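Local coordinates for exoenzyme S (Pseudomonas aeruginosa, PDB 6GN8), which probably acts as a secreted two-function virulence toxin that stimulates GTP hydrolysis by GTPases and transfers ADP-ribose, this chain carrying the ADP-ribosyltransferase part, at residues K26-G31 with Q85-Q90; D54-A59 with M92-E97; I159-I164 with A170-Y175; D180-L185 with L203-G208. The protein carries 2 engineered substitutions. One frame throughout, in Å; residues are numbered along the deposited sequence.

Interaction 1: K26-G31 with Q85-Q90; sequences KALADG and QKLIDQ
L28 and L87 lead an apolar helix-helix contact at the surface of the chain, where helix 24-36 meets helix 83-99. The short axes run mostly antiparallel, 139° apart, at a closest approach of 10.1 Å. L28 does most of the reaching. Its CG lies anti to the backbone N (chi1 172°), which carries methyl CD1 across to the second helix. There CD1 sits 3.5 Å from L87 O and 3.8 Å from L87 CD2. Leucine suits this position because its two methyls can serve different neighbours, CD1 the second helix and CD2 a third. These helices, with helix 54-77, form the helical part that accompanies the beta sheets of the ADP-ribosyltransferase domain, and CD2 of L28 leans on A55 of that third helix. At the solvent side, Q90 slides its extended chain past L28 in the opposite direction, with CG 3.7 Å and OE1 also 3.7 Å from L28 CD1. A long side chain with an aliphatic stem and a polar end fits such an exposed border. On the other flank G31 has no CB, and L87 comes up against bare backbone, its CD1 3.5 Å from G31 O, while also touching L32 and R35.

Interaction 2: D54-A59 with M92-E97; sequences DAEVMA and MSAAFE
E56 turns its CG beside its own backbone N, anti to the carbonyl carbon (chi1 -71°), and then runs on extended (chi2 151°), so that a side chain whose first bond does not aim at helix 83-99 still ends against it. M92, coming from that helix, has the same first rotation but bends farther out, at chi3. The stem of E56 lies along the small residues of its neighbour: CG is 3.6 Å from A95 N and 3.8 Å from A95 CB. Farther along, the carboxylate reaches one residue back, with OE2 3.5 Å from A94 CB. Alanine suits both places, since a single methyl lets the helices come close enough for the CA atoms of E56 and A95 to stand 5.4 Å apart. Burying a glutamate needs polar partners, and it has them: OE2 forms a salt bridge with K98, one turn beyond A94, and OE1 accepts a hydrogen bond from S53 N just ahead of the helix. The nearby lysine probably helps to keep the carboxylate ionised. One turn after E56, A59 presents its methyl 4.0 Å from M92 N and 4.3 Å from M92 CG. The flexible thioether of M92 continues past it to fill in against Y63 and L71. With axes 8.5 Å apart and crossing at 116°, this is close alanine-mediated helix packing, and A95, which also touches I159, places it where the helical part of the ADP-ribosyltransferase domain meets its beta structure.

Interaction 3: I159-I164 with A170-Y175; sequences IDVSGI and AKAILY. Engineered in segment 170-175: A170 (natural residue Glu), A172 (natural residue Glu).
I159 pairs with L174 to open a beta hairpin, strand 159-160 against strand 172-175, on the edge of a small antiparallel sheet completed by strand 133-136. The pair is hydrogen-bonded both ways: I159 N gives to L174 O at 2.8 Å and L174 N returns to I159 O at 2.9 Å. Both side chains face the helices, I159 on A95 and F96, L174 on Y63, which suits branched apolar residues. D160 forms a non-hydrogen-bonded pair with I173, and its side chain lies on the other face of the sheet. There OD1 receives the hydroxyl of S162 on its syn side, OG to OD1 2.8 Å, bracing the chain as it leaves the strand. V161, just past the strand, still gives a nearly straight hydrogen bond from its N to A172 O (3.1 Å, N-H...O 169°). Its CG1, anti to the carbonyl carbon (chi1 -66°), meets L174 CD1 at 3.7 Å, the two side chains crossing at about a right angle. V161 CG2 touches the methyl of A172. A172, like A170, is engineered in place of glutamate, a Glu-x-Glu spacing consistent with the motif of arginine-modifying ADP-ribosyltransferases. S162, small enough for a close approach, sets its CB 3.6 Å from K171 CA.

Interaction 4: D180-L185 with L203-G208; sequences DMRVLL and LGELSG
R182 and E205 attract each other mainly by charge. The carboxylate oxygen OE2 hangs over one face of the guanidinium, off toward its rim, 3.7 Å from R182 CZ. The long salt bridge to NH2 is therefore electrostatic: no N-H points at the oxygen, and the two flat groups are turned 40° apart. Both residues have long, flexible chains suited to the wide gap between strand and loop, the nearest CA atoms, of R182 and E205, standing 9.7 Å apart. The directed hydrogen bonds of the arginine lie elsewhere. NH2 binds G124 O, while a bend at chi3 (-50°) helps bring NE to a water at the guanidinium edge, in its plane, NE to water O 2.7 Å. The same water O lies 3.0 Å from G204 O, to which it is hydrogen-bonded, bridging strand and loop. G204 suits its place because its phi of 123° is one that glycine, without a CB, takes up readily. A chain of another protein engages the same loop, hydrogen-bonding to E205 O and S207, packing on L203, and reaching L184 of the strand. R182 lies just before the classic beta bulge at L184-L185, on the ADP-ribosyltransferase domain surface where another protein binds.

Interactions 1 and 2 share helix 83-99 and touch each other, A29 resting on M58, but interaction 1 is a surface contact led by two leucines whereas interaction 2 is buried and built on alanines and one glutamate. Interaction 2 in turn touches the partly buried interaction 3, where F96 leans on L174; there the hold passes from side-chain packing to backbone hydrogen bonds. Interaction 4 lies on the opposite side of the chain's centre from interactions 1 and 2, at the surface, held by charge and a water. Strand 172-175 leads on to strand 180-188, and Y175 meets M181, joining interactions 3 and 4.

Interaction 1: K26-G31 with Q85-Q90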
loop_
_atom_site.group_PDB
_atom_site.type_symbol
_atom_site.label_atom_id
_atom_site.label_comp_id
_atom_site.label_asym_id
_atom_site.label_seq_id
_atom_site.Cartn_x
_atom_site.Cartn_y
_atom_site.Cartn_z
ATOM N N LYS C 26 6.175 1.809 -51.448
ATOM C CA LYS C 26 6.161 2.469 -52.759
ATOM C C LYS C 26 4.768 2.344 -53.427
ATOM O O LYS C 26 4.289 3.324 -54.014
ATOM C CB LYS C 26 7.276 1.896 -53.663
ATOM C CG LYS C 26 7.232 2.337 -55.127
ATOM C CD LYS C 26 8.012 3.620 -55.415
ATOM C CE LYS C 26 7.683 4.232 -56.767
ATOM N NZ LYS C 26 7.976 3.322 -57.914
ATOM N N ALA C 27 4.119 1.157 -53.314
ATOM C CA ALA C 27 2.780 0.907 -53.869
ATOM C C ALA C 27 1.732 1.879 -53.245
ATOM O O ALA C 27 0.972 2.537 -53.978
ATOM C CB ALA C 27 2.375 -0.543 -53.632
ATOM N N LEU C 28 1.741 1.980 -51.892
ATOM C CA LEU C 28 0.886 2.872 -51.111
ATOM C C LEU C 28 1.257 4.333 -51.389
ATOM O O LEU C 28 0.349 5.144 -51.577
ATOM C CB LEU C 28 0.970 2.552 -49.599
ATOM C CG LEU C 28 0.257 3.533 -48.646
ATOM C CD1 LEU C 28 -1.254 3.615 -48.907
ATOM C CD2 LEU C 28 0.575 3.215 -47.213
ATOM N N ALA C 29 2.575 4.663 -51.444
ATOM C CA ALA C 29 3.039 6.028 -51.726
ATOM C C ALA C 29 2.538 6.500 -53.082
ATOM O O ALA C 29 2.070 7.632 -53.192
ATOM C CB ALA C 29 4.558 6.112 -51.668
ATOM N N ASP C 30 2.586 5.606 -54.099
ATOM C CA ASP C 30 2.098 5.873 -55.451
ATOM C C ASP C 30 0.603 6.060 -55.452
ATOM O O ASP C 30 0.111 6.970 -56.126
ATOM C CB ASP C 30 2.491 4.743 -56.408
ATOM C CG ASP C 30 3.969 4.700 -56.745
ATOM O OD1 ASP C 30 4.663 5.729 -56.534
ATOM O OD2 ASP C 30 4.436 3.642 -57.224
ATOM N N GLY C 31 -0.100 5.222 -54.680
ATOM C CA GLY C 31 -1.551 5.288 -54.520
ATOM C C GLY C 31 -2.013 6.639 -54.007
ATOM O O GLY C 31 -2.975 7.203 -54.537
ATOM N N GLN C 85 -9.636 8.006 -48.207
ATOM C CA GLN C 85 -9.676 7.762 -46.755
ATOM C C GLN C 85 -8.962 6.445 -46.408
ATOM O O GLN C 85 -8.140 6.435 -45.493
ATOM C CB GLN C 85 -11.125 7.749 -46.245
ATOM C CG GLN C 85 -11.822 9.111 -46.335
ATOM C CD GLN C 85 -13.299 9.052 -46.008
ATOM O OE1 GLN C 85 -13.996 8.044 -46.213
ATOM N NE2 GLN C 85 -13.819 10.147 -45.508
ATOM N N LYS C 86 -9.197 5.371 -47.223
ATOM C CA LYS C 86 -8.593 4.038 -47.082
ATOM C C LYS C 86 -7.076 4.115 -47.131
ATOM O O LYS C 86 -6.407 3.587 -46.229
ATOM C CB LYS C 86 -9.109 3.079 -48.160
ATOM C CG LYS C 86 -10.434 2.418 -47.795
ATOM C CD LYS C 86 -10.857 1.307 -48.767
ATOM C CE LYS C 86 -11.570 1.818 -50.007
ATOM N NZ LYS C 86 -11.955 0.719 -50.937
ATOM N N LEU C 87 -6.542 4.829 -48.141
ATOM C CA LEU C 87 -5.100 5.035 -48.349
ATOM C C LEU C 87 -4.440 5.821 -47.186
ATOM O O LEU C 87 -3.364 5.420 -46.732
ATOM C CB LEU C 87 -4.829 5.747 -49.691
ATOM C CG LEU C 87 -5.162 4.989 -50.978
ATOM C CD1 LEU C 87 -5.186 5.925 -52.171
ATOM C CD2 LEU C 87 -4.192 3.868 -51.229
ATOM N N ILE C 88 -5.095 6.919 -46.695
ATOM C CA ILE C 88 -4.604 7.742 -45.580
ATOM C C ILE C 88 -4.571 6.889 -44.306
ATOM O O ILE C 88 -3.572 6.906 -43.582
ATOM C CB ILE C 88 -5.402 9.071 -45.364
ATOM C CG1 ILE C 88 -5.294 10.002 -46.566
ATOM C CG2 ILE C 88 -4.881 9.814 -44.133
ATOM C CD1 ILE C 88 -6.293 11.224 -46.563
ATOM N N ASP C 89 -5.638 6.116 -44.066
ATOM C CA ASP C 89 -5.769 5.226 -42.907
ATOM C C ASP C 89 -4.710 4.107 -42.931
ATOM O O ASP C 89 -4.193 3.783 -41.880
ATOM C CB ASP C 89 -7.193 4.634 -42.858
ATOM C CG ASP C 89 -7.486 3.718 -41.686
ATOM O OD1 ASP C 89 -7.281 4.146 -40.536
ATOM O OD2 ASP C 89 -7.950 2.583 -41.923
ATOM N N GLN C 90 -4.365 3.530 -44.093
ATOM C CA GLN C 90 -3.325 2.482 -44.080
ATOM C C GLN C 90 -1.912 3.088 -43.927
ATOM O O GLN C 90 -1.083 2.470 -43.261
ATOM C CB GLN C 90 -3.395 1.473 -45.246
ATOM C CG GLN C 90 -3.661 2.022 -46.624
ATOM C CD GLN C 90 -4.136 0.945 -47.591
ATOM O OE1 GLN C 90 -3.542 0.714 -48.655
ATOM N NE2 GLN C 90 -5.228 0.272 -47.259
#

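Interaction 2: D54-A59 with M92-E97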
loop_
_atom_site.group_PDB
_atom_site.type_symbol
_atom_site.label_atom_id
_atom_site.label_comp_id
_atom_site.label_asym_id
_atom_site.label_seq_id
_atom_site.Cartn_x
_atom_site.Cartn_y
_atom_site.Cartn_z
ATOM N N ASP C 54 7.867 7.503 -47.205
ATOM C CA ASP C 54 7.206 8.591 -47.940
ATOM C C ASP C 54 5.690 8.500 -47.806
ATOM O O ASP C 54 5.053 9.503 -47.559
ATOM C CB ASP C 54 7.581 8.558 -49.436
ATOM C CG ASP C 54 9.014 8.908 -49.806
ATOM O OD1 ASP C 54 9.726 9.492 -48.958
ATOM O OD2 ASP C 54 9.417 8.620 -50.967
ATOM N N ALA C 55 5.137 7.281 -47.919
ATOM C CA ALA C 55 3.715 6.968 -47.798
ATOM C C ALA C 55 3.148 7.407 -46.465
ATOM O O ALA C 55 2.058 7.983 -46.427
ATOM C CB ALA C 55 3.494 5.477 -47.976
ATOM N N GLU C 56 3.901 7.164 -45.375
ATOM C CA GLU C 56 3.516 7.491 -44.001
ATOM C C GLU C 56 3.557 8.995 -43.752
ATOM O O GLU C 56 2.627 9.536 -43.163
ATOM C CB GLU C 56 4.431 6.745 -43.012
ATOM C CG GLU C 56 4.144 5.261 -42.985
ATOM C CD GLU C 56 5.296 4.343 -42.638
ATOM O OE1 GLU C 56 6.225 4.764 -41.910
ATOM O OE2 GLU C 56 5.265 3.188 -43.114
ATOM N N VAL C 57 4.636 9.664 -44.196
ATOM C CA VAL C 57 4.840 11.112 -44.054
ATOM C C VAL C 57 3.716 11.848 -44.819
ATOM O O VAL C 57 3.118 12.754 -44.257
ATOM C CB VAL C 57 6.276 11.527 -44.496
ATOM C CG1 VAL C 57 6.442 13.046 -44.556
ATOM C CG2 VAL C 57 7.325 10.918 -43.568
ATOM N N MET C 58 3.386 11.419 -46.052
ATOM C CA MET C 58 2.281 12.030 -46.810
ATOM C C MET C 58 0.920 11.750 -46.139
ATOM O O MET C 58 0.111 12.670 -46.033
ATOM C CB MET C 58 2.243 11.527 -48.268
ATOM C CG MET C 58 3.464 11.908 -49.111
ATOM S SD MET C 58 3.208 11.458 -50.853
ATOM C CE MET C 58 3.213 9.676 -50.755
ATOM N N ALA C 59 0.667 10.503 -45.676
ATOM C CA ALA C 59 -0.603 10.170 -45.015
ATOM C C ALA C 59 -0.818 10.980 -43.709
ATOM O O ALA C 59 -1.925 11.495 -43.477
ATOM C CB ALA C 59 -0.685 8.684 -44.725
ATOM N N MET C 92 -1.253 5.775 -42.094
ATOM C CA MET C 92 -1.167 6.134 -40.686
ATOM C C MET C 92 -0.983 4.901 -39.835
ATOM O O MET C 92 -0.127 4.943 -38.961
ATOM C CB MET C 92 -2.369 6.944 -40.219
ATOM C CG MET C 92 -2.363 8.363 -40.780
ATOM S SD MET C 92 -3.711 9.365 -40.123
ATOM C CE MET C 92 -4.959 8.631 -40.826
ATOM N N SER C 93 -1.712 3.793 -40.113
ATOM C CA SER C 93 -1.552 2.505 -39.404
ATOM C C SER C 93 -0.115 2.004 -39.505
ATOM O O SER C 93 0.457 1.637 -38.493
ATOM C CB SER C 93 -2.494 1.443 -39.970
ATOM O OG SER C 93 -3.851 1.773 -39.737
ATOM N N ALA C 94 0.478 2.018 -40.708
ATOM C CA ALA C 94 1.860 1.575 -40.954
ATOM C C ALA C 94 2.855 2.417 -40.128
ATOM O O ALA C 94 3.775 1.853 -39.528
ATOM C CB ALA C 94 2.183 1.669 -42.447
ATOM N N ALA C 95 2.627 3.758 -40.067
ATOM C CA ALA C 95 3.423 4.725 -39.308
ATOM C C ALA C 95 3.425 4.395 -37.817
ATOM O O ALA C 95 4.468 4.553 -37.179
ATOM C CB ALA C 95 2.887 6.146 -39.523
ATOM N N PHE C 96 2.269 3.959 -37.253
ATOM C CA PHE C 96 2.170 3.596 -35.833
ATOM C C PHE C 96 2.859 2.241 -35.581
ATOM O O PHE C 96 3.448 2.033 -34.517
ATOM C CB PHE C 96 0.704 3.587 -35.352
ATOM C CG PHE C 96 0.133 4.968 -35.094
ATOM C CD1 PHE C 96 0.425 5.654 -33.918
ATOM C CD2 PHE C 96 -0.722 5.569 -36.016
ATOM C CE1 PHE C 96 -0.074 6.945 -33.696
ATOM C CE2 PHE C 96 -1.226 6.858 -35.794
ATOM C CZ PHE C 96 -0.898 7.536 -34.630
ATOM N N GLU C 97 2.824 1.339 -36.575
ATOM C CA GLU C 97 3.462 0.025 -36.474
ATOM C C GLU C 97 4.961 0.165 -36.294
ATOM O O GLU C 97 5.525 -0.476 -35.418
ATOM C CB GLU C 97 3.156 -0.816 -37.707
ATOM C CG GLU C 97 1.781 -1.444 -37.683
ATOM C CD GLU C 97 1.686 -2.658 -38.582
ATOM O OE1 GLU C 97 1.381 -2.489 -39.786
ATOM O OE2 GLU C 97 1.936 -3.779 -38.084
#

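Interaction 3: I159-I164 with A170-Y175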
loop_
_atom_site.group_PDB
_atom_site.type_symbol
_atom_site.label_atom_id
_atom_site.label_comp_id
_atom_site.label_asym_id
_atom_site.label_seq_id
_atom_site.Cartn_x
_atom_site.Cartn_y
_atom_site.Cartn_z
ATOM N N ILE C 159 2.605 9.851 -32.299
ATOM C CA ILE C 159 3.512 10.264 -33.374
ATOM C C ILE C 159 3.507 11.794 -33.438
ATOM O O ILE C 159 2.448 12.426 -33.532
ATOM C CB ILE C 159 3.178 9.595 -34.750
ATOM C CG1 ILE C 159 3.441 8.057 -34.682
ATOM C CG2 ILE C 159 3.962 10.262 -35.932
ATOM C CD1 ILE C 159 2.935 7.317 -35.822
ATOM N N ASP C 160 4.699 12.379 -33.330
ATOM C CA ASP C 160 4.881 13.814 -33.428
ATOM C C ASP C 160 4.903 14.165 -34.905
ATOM O O ASP C 160 5.743 13.657 -35.653
ATOM C CB ASP C 160 6.155 14.249 -32.693
ATOM C CG ASP C 160 6.571 15.683 -32.955
ATOM O OD1 ASP C 160 5.710 16.581 -32.856
ATOM O OD2 ASP C 160 7.762 15.907 -33.255
ATOM N N VAL C 161 3.922 14.949 -35.342
ATOM C CA VAL C 161 3.747 15.343 -36.751
ATOM C C VAL C 161 4.066 16.833 -36.979
ATOM O O VAL C 161 3.812 17.349 -38.064
ATOM C CB VAL C 161 2.313 14.992 -37.251
ATOM C CG1 VAL C 161 2.088 13.488 -37.276
ATOM C CG2 VAL C 161 1.235 15.681 -36.425
ATOM N N SER C 162 4.675 17.506 -35.980
ATOM C CA SER C 162 4.943 18.939 -36.010
ATOM C C SER C 162 5.903 19.349 -37.119
ATOM O O SER C 162 5.812 20.479 -37.601
ATOM C CB SER C 162 5.415 19.450 -34.652
ATOM O OG SER C 162 6.616 18.842 -34.217
ATOM N N GLY C 163 6.733 18.431 -37.582
ATOM C CA GLY C 163 7.648 18.674 -38.697
ATOM C C GLY C 163 7.009 18.419 -40.049
ATOM O O GLY C 163 7.574 18.795 -41.083
ATOM N N ILE C 164 5.817 17.791 -40.069
ATOM C CA ILE C 164 5.079 17.498 -41.314
ATOM C C ILE C 164 3.976 18.581 -41.529
ATOM O O ILE C 164 3.902 19.198 -42.591
ATOM C CB ILE C 164 4.491 16.046 -41.269
ATOM C CG1 ILE C 164 5.575 14.987 -40.875
ATOM C CG2 ILE C 164 3.847 15.677 -42.602
ATOM C CD1 ILE C 164 5.064 13.589 -40.321
ATOM N N ALA C 170 0.608 24.147 -33.573
ATOM C CA ALA C 170 -0.062 23.273 -32.598
ATOM C C ALA C 170 0.840 22.151 -32.072
ATOM O O ALA C 170 0.534 21.577 -31.035
ATOM C CB ALA C 170 -1.320 22.678 -33.216
ATOM N N LYS C 171 1.948 21.840 -32.763
ATOM C CA LYS C 171 2.911 20.792 -32.387
ATOM C C LYS C 171 2.123 19.529 -31.981
ATOM O O LYS C 171 2.086 19.136 -30.809
ATOM C CB LYS C 171 3.874 21.285 -31.274
ATOM C CG LYS C 171 4.672 22.565 -31.613
ATOM C CD LYS C 171 5.457 23.103 -30.391
ATOM C CE LYS C 171 4.567 23.679 -29.302
ATOM N NZ LYS C 171 5.339 24.212 -28.154
ATOM N N ALA C 172 1.414 18.955 -32.961
ATOM C CA ALA C 172 0.509 17.835 -32.713
ATOM C C ALA C 172 1.205 16.515 -32.464
ATOM O O ALA C 172 2.204 16.162 -33.099
ATOM C CB ALA C 172 -0.472 17.681 -33.867
ATOM N N ILE C 173 0.645 15.786 -31.527
ATOM C CA ILE C 173 1.040 14.426 -31.226
ATOM C C ILE C 173 -0.220 13.599 -31.433
ATOM O O ILE C 173 -1.249 13.875 -30.815
ATOM C CB ILE C 173 1.737 14.226 -29.862
ATOM C CG1 ILE C 173 3.135 14.904 -29.909
ATOM C CG2 ILE C 173 1.865 12.712 -29.538
ATOM C CD1 ILE C 173 3.979 14.862 -28.659
ATOM N N LEU C 174 -0.168 12.692 -32.423
ATOM C CA LEU C 174 -1.297 11.838 -32.775
ATOM C C LEU C 174 -1.215 10.464 -32.128
ATOM O O LEU C 174 -0.177 9.809 -32.176
ATOM C CB LEU C 174 -1.417 11.665 -34.299
ATOM C CG LEU C 174 -1.285 12.902 -35.169
ATOM C CD1 LEU C 174 -1.407 12.525 -36.627
ATOM C CD2 LEU C 174 -2.298 14.005 -34.784
ATOM N N TYR C 175 -2.333 10.020 -31.551
ATOM C CA TYR C 175 -2.480 8.660 -31.002
ATOM C C TYR C 175 -3.315 7.873 -32.007
ATOM O O TYR C 175 -4.182 8.450 -32.678
ATOM C CB TYR C 175 -3.085 8.651 -29.573
ATOM C CG TYR C 175 -2.068 9.105 -28.546
ATOM C CD1 TYR C 175 -1.175 8.201 -27.975
ATOM C CD2 TYR C 175 -1.944 10.455 -28.207
ATOM C CE1 TYR C 175 -0.188 8.623 -27.082
ATOM C CE2 TYR C 175 -0.971 10.884 -27.303
ATOM C CZ TYR C 175 -0.093 9.964 -26.748
ATOM O OH TYR C 175 0.912 10.368 -25.920
#

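Interaction 4: D180-L185 with L203-G208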
loop_
_atom_site.group_PDB
_atom_site.type_symbol
_atom_site.label_atom_id
_atom_site.label_comp_id
_atom_site.label_asym_id
_atom_site.label_seq_id
_atom_site.Cartn_x
_atom_site.Cartn_y
_atom_site.Cartn_z
ATOM N N ASP C 180 -6.731 2.594 -26.497
ATOM C CA ASP C 180 -7.315 2.434 -25.187
ATOM C C ASP C 180 -6.671 3.418 -24.232
ATOM O O ASP C 180 -5.447 3.448 -24.051
ATOM C CB ASP C 180 -7.149 0.977 -24.694
ATOM C CG ASP C 180 -8.145 -0.033 -25.232
ATOM O OD1 ASP C 180 -9.283 0.368 -25.564
ATOM O OD2 ASP C 180 -7.802 -1.232 -25.279
ATOM N N MET C 181 -7.523 4.247 -23.658
ATOM C CA MET C 181 -7.195 5.278 -22.680
ATOM C C MET C 181 -7.982 5.053 -21.365
ATOM O O MET C 181 -9.185 4.745 -21.395
ATOM C CB MET C 181 -7.524 6.667 -23.244
ATOM C CG MET C 181 -6.702 7.057 -24.467
ATOM S SD MET C 181 -5.057 7.635 -24.006
ATOM C CE MET C 181 -4.537 8.327 -25.561
ATOM N N ARG C 182 -7.287 5.175 -20.231
ATOM C CA ARG C 182 -7.860 5.152 -18.896
ATOM C C ARG C 182 -8.202 6.555 -18.469
ATOM O O ARG C 182 -7.366 7.466 -18.571
ATOM C CB ARG C 182 -6.901 4.551 -17.881
ATOM C CG ARG C 182 -7.604 4.199 -16.554
ATOM C CD ARG C 182 -6.686 3.460 -15.599
ATOM N NE ARG C 182 -6.024 2.324 -16.245
ATOM C CZ ARG C 182 -6.524 1.095 -16.318
ATOM N NH1 ARG C 182 -5.851 0.136 -16.942
ATOM N NH2 ARG C 182 -7.710 0.817 -15.782
ATOM N N VAL C 183 -9.435 6.735 -17.982
ATOM C CA VAL C 183 -9.868 8.016 -17.467
ATOM C C VAL C 183 -9.343 8.118 -16.020
ATOM O O VAL C 183 -9.892 7.482 -15.142
ATOM C CB VAL C 183 -11.401 8.185 -17.561
ATOM C CG1 VAL C 183 -11.843 9.534 -16.963
ATOM C CG2 VAL C 183 -11.860 8.063 -19.004
ATOM N N LEU C 184 -8.269 8.884 -15.788
ATOM C CA LEU C 184 -7.691 9.065 -14.455
ATOM C C LEU C 184 -8.523 10.025 -13.592
ATOM O O LEU C 184 -8.476 9.965 -12.368
ATOM C CB LEU C 184 -6.248 9.600 -14.578
ATOM C CG LEU C 184 -5.184 8.654 -15.199
ATOM C CD1 LEU C 184 -3.820 9.176 -14.949
ATOM C CD2 LEU C 184 -5.294 7.225 -14.652
ATOM N N LEU C 185 -9.218 10.959 -14.233
ATOM C CA LEU C 185 -10.037 11.990 -13.599
ATOM C C LEU C 185 -10.964 12.570 -14.626
ATOM O O LEU C 185 -10.535 12.876 -15.753
ATOM C CB LEU C 185 -9.145 13.097 -12.996
ATOM C CG LEU C 185 -9.834 14.246 -12.251
ATOM C CD1 LEU C 185 -10.233 13.843 -10.832
ATOM C CD2 LEU C 185 -8.958 15.488 -12.233
ATOM N N LEU C 203 0.449 1.942 -20.626
ATOM C CA LEU C 203 1.546 2.483 -19.811
ATOM C C LEU C 203 1.771 1.678 -18.512
ATOM O O LEU C 203 2.920 1.506 -18.066
ATOM C CB LEU C 203 1.308 3.961 -19.460
ATOM C CG LEU C 203 1.703 4.970 -20.524
ATOM C CD1 LEU C 203 1.495 6.392 -20.034
ATOM C CD2 LEU C 203 3.135 4.789 -20.946
ATOM N N GLY C 204 0.669 1.229 -17.917
ATOM C CA GLY C 204 0.674 0.490 -16.668
ATOM C C GLY C 204 -0.189 1.188 -15.644
ATOM O O GLY C 204 -0.839 2.198 -15.956
ATOM N N GLU C 205 -0.193 0.664 -14.410
ATOM C CA GLU C 205 -0.983 1.256 -13.333
ATOM C C GLU C 205 -0.037 1.902 -12.309
ATOM O O GLU C 205 -0.453 2.789 -11.559
ATOM C CB GLU C 205 -1.955 0.226 -12.718
ATOM C CG GLU C 205 -3.059 -0.181 -13.704
ATOM C CD GLU C 205 -4.190 -1.062 -13.201
ATOM O OE1 GLU C 205 -3.915 -2.218 -12.803
ATOM O OE2 GLU C 205 -5.358 -0.608 -13.237
ATOM N N LEU C 206 1.259 1.544 -12.380
ATOM C CA LEU C 206 2.336 2.096 -11.562
ATOM C C LEU C 206 2.920 3.373 -12.201
ATOM O O LEU C 206 3.808 4.016 -11.629
ATOM C CB LEU C 206 3.438 1.039 -11.386
ATOM C CG LEU C 206 3.008 -0.363 -10.888
ATOM C CD1 LEU C 206 4.165 -1.358 -10.999
ATOM C CD2 LEU C 206 2.485 -0.325 -9.439
ATOM N N SER C 207 2.453 3.715 -13.409
ATOM C CA SER C 207 2.873 4.918 -14.127
ATOM C C SER C 207 2.164 6.139 -13.511
ATOM O O SER C 207 1.023 6.022 -13.063
ATOM C CB SER C 207 2.554 4.794 -15.621
ATOM O OG SER C 207 2.940 5.949 -16.355
ATOM N N GLY C 208 2.865 7.270 -13.472
ATOM C CA GLY C 208 2.361 8.525 -12.932
ATOM C C GLY C 208 2.460 8.666 -11.428
ATOM O O GLY C 208 1.894 9.603 -10.853
HETATM O O HOH W 1 -3.546 2.556 -17.301
#